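PDB 2IUC: alkaline phosphatase, which probably hydrolyses phosphate monoesters at alkaline pH, using bound zinc and magnesium ions. Local coordinates for residues T200-I205 with I239-K244; N36-I41 with G282-F287. All coordinates share one frame; numbering follows the deposited sequence.

Contact 2 packs helix 267-291 on central strand 36-42 of the mixed sheet; contact 1, about 16 Å away centre to centre, sets the loop after strand 192-195 against the end of helix 230-242. Along the chain come strand 36-42, loop 200-205, helix 230-242 and helix 267-291, so contact 1 falls wholly between the halves of contact 2. Contact 2 is buried; contact 1 is partly buried and away from the metal sites. They meet through I239: its CD1 is 3.6 Å from I38 CD1 and its CG2 3.7 Å from F287 CD1. Through helix 230-242, whose Q240 and F241 meet the loop, packing runs from the strand leading to metal ligand D43 to the 200-205 loop.

Contact 1 of 2, residues T200-I205 with I239-K244; sequences TDFSSI and IQFLSK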
ATOM      1  N   THR B 200      28.543   1.926 -21.839  1.00 27.64           N
ATOM      2  CA  THR B 200      29.694   2.799 -21.821  1.00 29.22           C
ATOM      3  C   THR B 200      29.380   3.986 -20.905  1.00 30.96           C
ATOM      4  O   THR B 200      28.248   4.056 -20.364  1.00 29.94           O
ATOM      5  CB  THR B 200      30.005   3.283 -23.251  1.00 30.18           C
ATOM      6  OG1 THR B 200      28.844   3.957 -23.753  1.00 31.56           O
ATOM      7  CG2 THR B 200      30.345   2.088 -24.182  1.00 29.63           C
ATOM      8  N   ASP B 201      30.363   4.889 -20.706  1.00 29.85           N
ATOM      9  CA  ASP B 201      30.194   6.148 -19.979  1.00 30.07           C
ATOM     10  C   ASP B 201      29.470   7.071 -20.921  1.00 29.34           C
ATOM     11  O   ASP B 201      29.232   6.691 -22.049  1.00 31.17           O
ATOM     12  CB  ASP B 201      31.563   6.743 -19.601  1.00 30.94           C
ATOM     13  N   PHE B 202      29.106   8.265 -20.490  1.00 28.46           N
ATOM     14  CA  PHE B 202      28.443   9.242 -21.372  1.00 27.60           C
ATOM     15  C   PHE B 202      29.285   9.855 -22.530  1.00 28.31           C
ATOM     16  O   PHE B 202      28.855   9.893 -23.684  1.00 27.03           O
ATOM     17  CB  PHE B 202      27.875  10.360 -20.537  1.00 27.26           C
ATOM     18  CG  PHE B 202      27.250  11.452 -21.331  1.00 28.12           C
ATOM     19  CD1 PHE B 202      26.201  11.179 -22.213  1.00 29.28           C
ATOM     20  CD2 PHE B 202      27.668  12.765 -21.168  1.00 30.94           C
ATOM     21  CE1 PHE B 202      25.604  12.187 -22.943  1.00 24.15           C
ATOM     22  CE2 PHE B 202      27.068  13.800 -21.914  1.00 31.18           C
ATOM     23  CZ  PHE B 202      26.057  13.504 -22.807  1.00 28.43           C
ATOM     24  N   SER B 203      30.472  10.357 -22.216  1.00 29.37           N
ATOM     25  CA  SER B 203      31.389  10.884 -23.260  1.00 30.96           C
ATOM     26  C   SER B 203      31.600   9.861 -24.422  1.00 30.23           C
ATOM     27  O   SER B 203      31.765  10.241 -25.561  1.00 31.05           O
ATOM     28  CB  SER B 203      32.726  11.299 -22.603  1.00 32.11           C
ATOM     29  OG  SER B 203      33.542  10.120 -22.359  1.00 35.12           O
ATOM     30  N   SER B 204      31.525   8.556 -24.145  1.00 31.31           N
ATOM     31  CA  SER B 204      31.567   7.525 -25.212  1.00 30.33           C
ATOM     32  C   SER B 204      30.461   7.673 -26.269  1.00 30.70           C
ATOM     33  O   SER B 204      30.659   7.315 -27.416  1.00 31.52           O
ATOM     34  CB  SER B 204      31.428   6.144 -24.628  1.00 30.98           C
ATOM     35  OG  SER B 204      32.719   5.581 -24.459  1.00 34.39           O
ATOM     36  N   ILE B 205      29.285   8.177 -25.882  1.00 28.65           N
ATOM     37  CA  ILE B 205      28.113   8.102 -26.761  1.00 26.48           C
ATOM     38  C   ILE B 205      27.506   9.480 -27.052  1.00 25.87           C
ATOM     39  O   ILE B 205      26.474   9.610 -27.709  1.00 26.97           O
ATOM     40  CB  ILE B 205      27.041   7.167 -26.153  1.00 26.46           C
ATOM     41  CG1 ILE B 205      26.525   7.738 -24.827  1.00 22.45           C
ATOM     42  CG2 ILE B 205      27.571   5.804 -25.984  1.00 26.95           C
ATOM     43  CD1 ILE B 205      25.094   7.105 -24.396  1.00 23.34           C
ATOM     44  N   ILE B 239      19.575   9.540 -18.789  1.00 17.47           N
ATOM     45  CA  ILE B 239      19.341  10.872 -18.296  1.00 17.31           C
ATOM     46  C   ILE B 239      20.378  11.895 -18.936  1.00 18.49           C
ATOM     47  O   ILE B 239      19.987  12.977 -19.455  1.00 17.10           O
ATOM     48  CB  ILE B 239      19.409  10.942 -16.747  1.00 17.01           C
ATOM     49  CG1 ILE B 239      18.171  10.283 -16.075  1.00 18.87           C
ATOM     50  CG2 ILE B 239      19.513  12.381 -16.305  1.00 14.43           C
ATOM     51  CD1 ILE B 239      18.284  10.150 -14.480  1.00 16.23           C
ATOM     52  N   GLN B 240      21.658  11.577 -18.850  1.00 17.26           N
ATOM     53  CA  GLN B 240      22.709  12.429 -19.516  1.00 17.92           C
ATOM     54  C   GLN B 240      22.498  12.562 -21.023  1.00 18.54           C
ATOM     55  O   GLN B 240      22.627  13.677 -21.594  1.00 19.75           O
ATOM     56  CB  GLN B 240      24.062  11.766 -19.295  1.00 18.03           C
ATOM     57  CG  GLN B 240      24.370  11.680 -17.801  1.00 20.09           C
ATOM     58  CD  GLN B 240      25.786  11.294 -17.532  1.00 28.05           C
ATOM     59  OE1 GLN B 240      26.684  12.128 -17.631  1.00 25.08           O
ATOM     60  NE2 GLN B 240      26.002  10.035 -17.130  1.00 30.14           N
ATOM     61  N   PHE B 241      22.243  11.420 -21.676  1.00 19.27           N
ATOM     62  CA  PHE B 241      22.062  11.388 -23.124  1.00 18.43           C
ATOM     63  C   PHE B 241      20.848  12.152 -23.561  1.00 19.76           C
ATOM     64  O   PHE B 241      20.945  13.006 -24.483  1.00 19.85           O
ATOM     65  CB  PHE B 241      21.997   9.959 -23.659  1.00 19.66           C
ATOM     66  CG  PHE B 241      21.945   9.872 -25.182  1.00 19.99           C
ATOM     67  CD1 PHE B 241      23.150   9.993 -25.921  1.00 19.72           C
ATOM     68  CD2 PHE B 241      20.708   9.712 -25.878  1.00 21.27           C
ATOM     69  CE1 PHE B 241      23.167   9.908 -27.275  1.00 18.72           C
ATOM     70  CE2 PHE B 241      20.703   9.624 -27.303  1.00 19.03           C
ATOM     71  CZ  PHE B 241      21.922   9.769 -27.987  1.00 23.58           C
ATOM     72  N   LEU B 242      19.690  11.870 -22.927  1.00 18.40           N
ATOM     73  CA  LEU B 242      18.447  12.532 -23.325  1.00 18.93           C
ATOM     74  C   LEU B 242      18.386  14.012 -22.985  1.00 20.85           C
ATOM     75  O   LEU B 242      17.582  14.744 -23.575  1.00 21.38           O
ATOM     76  CB  LEU B 242      17.186  11.743 -22.808  1.00 15.24           C
ATOM     77  CG  LEU B 242      17.190  10.298 -23.234  1.00 11.37           C
ATOM     78  CD1 LEU B 242      16.058   9.519 -22.494  1.00 13.38           C
ATOM     79  CD2 LEU B 242      17.002  10.129 -24.790  1.00 13.80           C
ATOM     80  N   SER B 243      19.219  14.475 -22.029  1.00 23.90           N
ATOM     81  CA  SER B 243      19.238  15.934 -21.683  1.00 26.32           C
ATOM     82  C   SER B 243      20.295  16.814 -22.378  1.00 28.51           C
ATOM     83  O   SER B 243      20.390  18.002 -22.061  1.00 29.37           O
ATOM     84  CB  SER B 243      19.253  16.196 -20.155  1.00 25.54           C
ATOM     85  OG  SER B 243      20.299  15.497 -19.522  1.00 25.22           O
ATOM     86  N   LYS B 244      21.096  16.234 -23.279  1.00 31.58           N
ATOM     87  CA  LYS B 244      21.955  17.012 -24.207  1.00 32.91           C
ATOM     88  C   LYS B 244      21.216  18.217 -24.728  1.00 34.09           C
ATOM     89  O   LYS B 244      20.005  18.136 -25.003  1.00 34.74           O
ATOM     90  CB  LYS B 244      22.319  16.178 -25.448  1.00 32.58           C
ATOM     91  CG  LYS B 244      23.395  15.185 -25.225  1.00 33.46           C
ATOM     92  CD  LYS B 244      23.431  14.087 -26.303  1.00 34.35           C
ATOM     93  CE  LYS B 244      23.640  14.595 -27.719  1.00 36.27           C
ATOM     94  NZ  LYS B 244      23.580  13.388 -28.630  1.00 36.61           N
TER
HETATM   95  O   HOH W   1      28.981   8.495 -17.692  1.00 35.54           O
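One water joins F202 to Q240: it accepts from F202 N at 2.8 Å and, more weakly, from Q240 NE2. The bridge lies in the alpha/beta fold of alkaline phosphatases, where the loop between strands 192-195 and 210-214 meets the C-terminal part of helix 230-242. The loop turns tightly here, with I205 N bonded to F202 O. F202 takes the largest share, meeting Q240, F241 and K244. Its CG stands anti to the backbone N (chi1 177°), which sends the ring across to the helix. Q240 CB makes a CH-pi contact over one face, 3.9 Å from the F202 ring centroid and 19° off the normal. The Q240 chain then runs back beside the root of the ring, setting OE1 3.6 Å from F202 CB, with amide and ring planes 35° apart. At the far end of the ring, K244 CG lies at the edge, 4.0 Å from F202 CZ, while F241 CA approaches CE1 obliquely. A serine in place of F202 would probably leave Q240 CB without its aromatic face and K244 CG without a neighbour in the loop, opening a gap beside the helix. Deeper in, I205 packs its CD1 3.8 Å from F241 CD1; I205 also touches M211, F213 and F165 of the sheet. K244 NZ adds a weak hydrogen bond to A206 O just past the loop segment. I205 O points at the rim of the F241 ring, in its plane, 3.3 Å from CE1.

Contact 2 of 2, residues N36-I41 with G282-F287; sequences NVILLI and GTALAF
I38 rises from its strand toward A284 and F287, and its CB splits into two branches that both reach the helix. The shorter branch, CG2, lies 4.1 Å from A284 CB. CG1 sits anti to the carbonyl carbon (chi1 -64°), and the extended chain beyond it (chi2 175°) carries CD1 out to the helix surface. There CD1 meets A284 CB, also at 4.1 Å, and comes 4.2 Å from A284 O. The same methyl approaches the F287 ring, one helical turn on from A284, obliquely, 4.4 Å from CD2. Strand 36-42 runs between its parallel neighbours 249-255 and 294-299, and helix 267-291 belongs to the beta-alpha-beta crossover that links those two neighbours, passing over the strand between them. Accordingly the strand and helix segments run nearly antiparallel, at 165°, with their axes 10.2 Å apart at closest approach. Small A284 faces the strand and is shared: L40 CD1 comes in at 3.7 Å from A284 CB, the closest approach between the segments. The L40 side chain is about 8 Å from that of E254, a ligand of the bound magnesium. At the opposite end of the strand segment the N36 amide is held by F249 N on OD1 and by T294 OG1 on ND2. That ND2 lies at the edge of the F287 ring, near its plane, 4.5 Å from CE2.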
ATOM      1  N   ASN B  36      10.763  17.471 -17.180  1.00 16.86           N
ATOM      2  CA  ASN B  36      11.178  16.107 -17.440  1.00 17.05           C
ATOM      3  C   ASN B  36      10.370  15.117 -16.606  1.00 15.91           C
ATOM      4  O   ASN B  36       9.848  15.487 -15.526  1.00 16.27           O
ATOM      5  CB  ASN B  36      12.617  15.889 -17.035  1.00 17.25           C
ATOM      6  CG  ASN B  36      13.554  16.973 -17.574  1.00 21.61           C
ATOM      7  OD1 ASN B  36      13.639  17.206 -18.781  1.00 19.25           O
ATOM      8  ND2 ASN B  36      14.251  17.615 -16.686  1.00 14.34           N
ATOM      9  N   VAL B  37      10.312  13.876 -17.063  1.00 15.43           N
ATOM     10  CA  VAL B  37       9.577  12.804 -16.344  1.00 14.14           C
ATOM     11  C   VAL B  37      10.358  11.479 -16.407  1.00 14.34           C
ATOM     12  O   VAL B  37      10.795  11.046 -17.489  1.00 14.07           O
ATOM     13  CB  VAL B  37       8.177  12.571 -16.932  1.00 14.53           C
ATOM     14  CG1 VAL B  37       7.480  11.383 -16.135  1.00 11.06           C
ATOM     15  CG2 VAL B  37       7.269  13.894 -16.870  1.00 15.15           C
ATOM     16  N   ILE B  38      10.532  10.822 -15.257  1.00 13.37           N
ATOM     17  CA  ILE B  38      11.142   9.504 -15.198  1.00 12.92           C
ATOM     18  C   ILE B  38      10.073   8.572 -14.573  1.00 12.42           C
ATOM     19  O   ILE B  38       9.688   8.796 -13.454  1.00 11.67           O
ATOM     20  CB  ILE B  38      12.383   9.534 -14.270  1.00 13.41           C
ATOM     21  CG1 ILE B  38      13.506  10.463 -14.833  1.00 15.94           C
ATOM     22  CG2 ILE B  38      12.949   8.091 -14.080  1.00 13.63           C
ATOM     23  CD1 ILE B  38      14.722  10.634 -13.871  1.00 14.95           C
ATOM     24  N   LEU B  39       9.609   7.560 -15.294  1.00 11.96           N
ATOM     25  CA  LEU B  39       8.629   6.587 -14.793  1.00 11.30           C
ATOM     26  C   LEU B  39       9.386   5.302 -14.508  1.00 11.16           C
ATOM     27  O   LEU B  39       9.860   4.712 -15.422  1.00 13.24           O
ATOM     28  CB  LEU B  39       7.610   6.332 -15.904  1.00 11.91           C
ATOM     29  CG  LEU B  39       6.576   5.187 -15.506  1.00 12.59           C
ATOM     30  CD1 LEU B  39       5.806   5.548 -14.198  1.00 11.54           C
ATOM     31  CD2 LEU B  39       5.548   5.147 -16.629  1.00 11.55           C
ATOM     32  N   LEU B  40       9.511   4.859 -13.266  1.00  8.98           N
ATOM     33  CA  LEU B  40      10.202   3.602 -12.945  1.00 12.17           C
ATOM     34  C   LEU B  40       9.151   2.575 -12.567  1.00 12.56           C
ATOM     35  O   LEU B  40       8.341   2.826 -11.683  1.00 12.77           O
ATOM     36  CB  LEU B  40      11.139   3.796 -11.756  1.00 12.34           C
ATOM     37  CG  LEU B  40      12.137   4.951 -11.900  1.00 16.36           C
ATOM     38  CD1 LEU B  40      12.826   5.325 -10.644  1.00 21.28           C
ATOM     39  CD2 LEU B  40      13.140   4.467 -12.938  1.00 16.92           C
ATOM     40  N   ILE B  41       9.160   1.439 -13.271  1.00 13.25           N
ATOM     41  CA  ILE B  41       8.235   0.357 -13.030  1.00 13.95           C
ATOM     42  C   ILE B  41       8.939  -0.835 -12.419  1.00 13.96           C
ATOM     43  O   ILE B  41       9.905  -1.335 -12.957  1.00 13.19           O
ATOM     44  CB  ILE B  41       7.486   0.007 -14.311  1.00 13.72           C
ATOM     45  CG1 ILE B  41       6.700   1.281 -14.764  1.00 14.26           C
ATOM     46  CG2 ILE B  41       6.444  -1.161 -14.063  1.00 16.00           C
ATOM     47  CD1 ILE B  41       6.239   1.176 -16.220  1.00 15.74           C
ATOM     48  N   GLY B 282      16.982   5.616  -6.182  1.00 15.48           N
ATOM     49  CA  GLY B 282      17.937   6.610  -5.582  1.00 16.64           C
ATOM     50  C   GLY B 282      18.691   7.401  -6.661  1.00 17.42           C
ATOM     51  O   GLY B 282      18.912   8.617  -6.510  1.00 17.38           O
ATOM     52  N   THR B 283      18.995   6.737  -7.789  1.00 17.76           N
ATOM     53  CA  THR B 283      19.649   7.404  -8.946  1.00 18.94           C
ATOM     54  C   THR B 283      18.726   8.486  -9.562  1.00 19.21           C
ATOM     55  O   THR B 283      19.136   9.638  -9.820  1.00 17.99           O
ATOM     56  CB  THR B 283      20.021   6.363  -9.968  1.00 18.88           C
ATOM     57  OG1 THR B 283      20.994   5.491  -9.391  1.00 24.56           O
ATOM     58  CG2 THR B 283      20.548   6.951 -11.203  1.00 22.35           C
ATOM     59  N   ALA B 284      17.452   8.120  -9.726  1.00 18.11           N
ATOM     60  CA  ALA B 284      16.472   8.995 -10.349  1.00 18.01           C
ATOM     61  C   ALA B 284      16.210  10.209  -9.491  1.00 16.68           C
ATOM     62  O   ALA B 284      16.117  11.347  -9.987  1.00 16.47           O
ATOM     63  CB  ALA B 284      15.150   8.186 -10.630  1.00 16.97           C
ATOM     64  N   LEU B 285      16.100   9.946  -8.180  1.00 15.64           N
ATOM     65  CA  LEU B 285      15.761  10.926  -7.142  1.00 14.46           C
ATOM     66  C   LEU B 285      16.977  11.855  -6.905  1.00 14.55           C
ATOM     67  O   LEU B 285      16.808  13.071  -6.786  1.00 12.41           O
ATOM     68  CB  LEU B 285      15.349  10.203  -5.850  1.00 14.75           C
ATOM     69  CG  LEU B 285      13.949   9.610  -5.770  1.00 12.17           C
ATOM     70  CD1 LEU B 285      13.705   9.008  -4.399  1.00 14.78           C
ATOM     71  CD2 LEU B 285      12.887  10.699  -6.089  1.00 15.37           C
ATOM     72  N   ALA B 286      18.175  11.285  -6.948  1.00 14.74           N
ATOM     73  CA  ALA B 286      19.421  12.144  -6.823  1.00 16.36           C
ATOM     74  C   ALA B 286      19.443  13.196  -7.969  1.00 17.32           C
ATOM     75  O   ALA B 286      19.600  14.399  -7.706  1.00 18.27           O
ATOM     76  CB  ALA B 286      20.679  11.270  -6.840  1.00 14.40           C
ATOM     77  N   PHE B 287      19.225  12.747  -9.214  1.00 18.27           N
ATOM     78  CA  PHE B 287      19.050  13.662 -10.345  1.00 19.29           C
ATOM     79  C   PHE B 287      17.930  14.675 -10.156  1.00 19.60           C
ATOM     80  O   PHE B 287      18.145  15.889 -10.359  1.00 19.91           O
ATOM     81  CB  PHE B 287      18.875  12.930 -11.718  1.00 19.16           C
ATOM     82  CG  PHE B 287      18.622  13.883 -12.852  1.00 19.29           C
ATOM     83  CD1 PHE B 287      19.717  14.638 -13.408  1.00 19.33           C
ATOM     84  CD2 PHE B 287      17.323  14.173 -13.281  1.00 18.77           C
ATOM     85  CE1 PHE B 287      19.496  15.596 -14.398  1.00 19.28           C
ATOM     86  CE2 PHE B 287      17.098  15.142 -14.313  1.00 18.09           C
ATOM     87  CZ  PHE B 287      18.206  15.840 -14.875  1.00 17.61           C
TER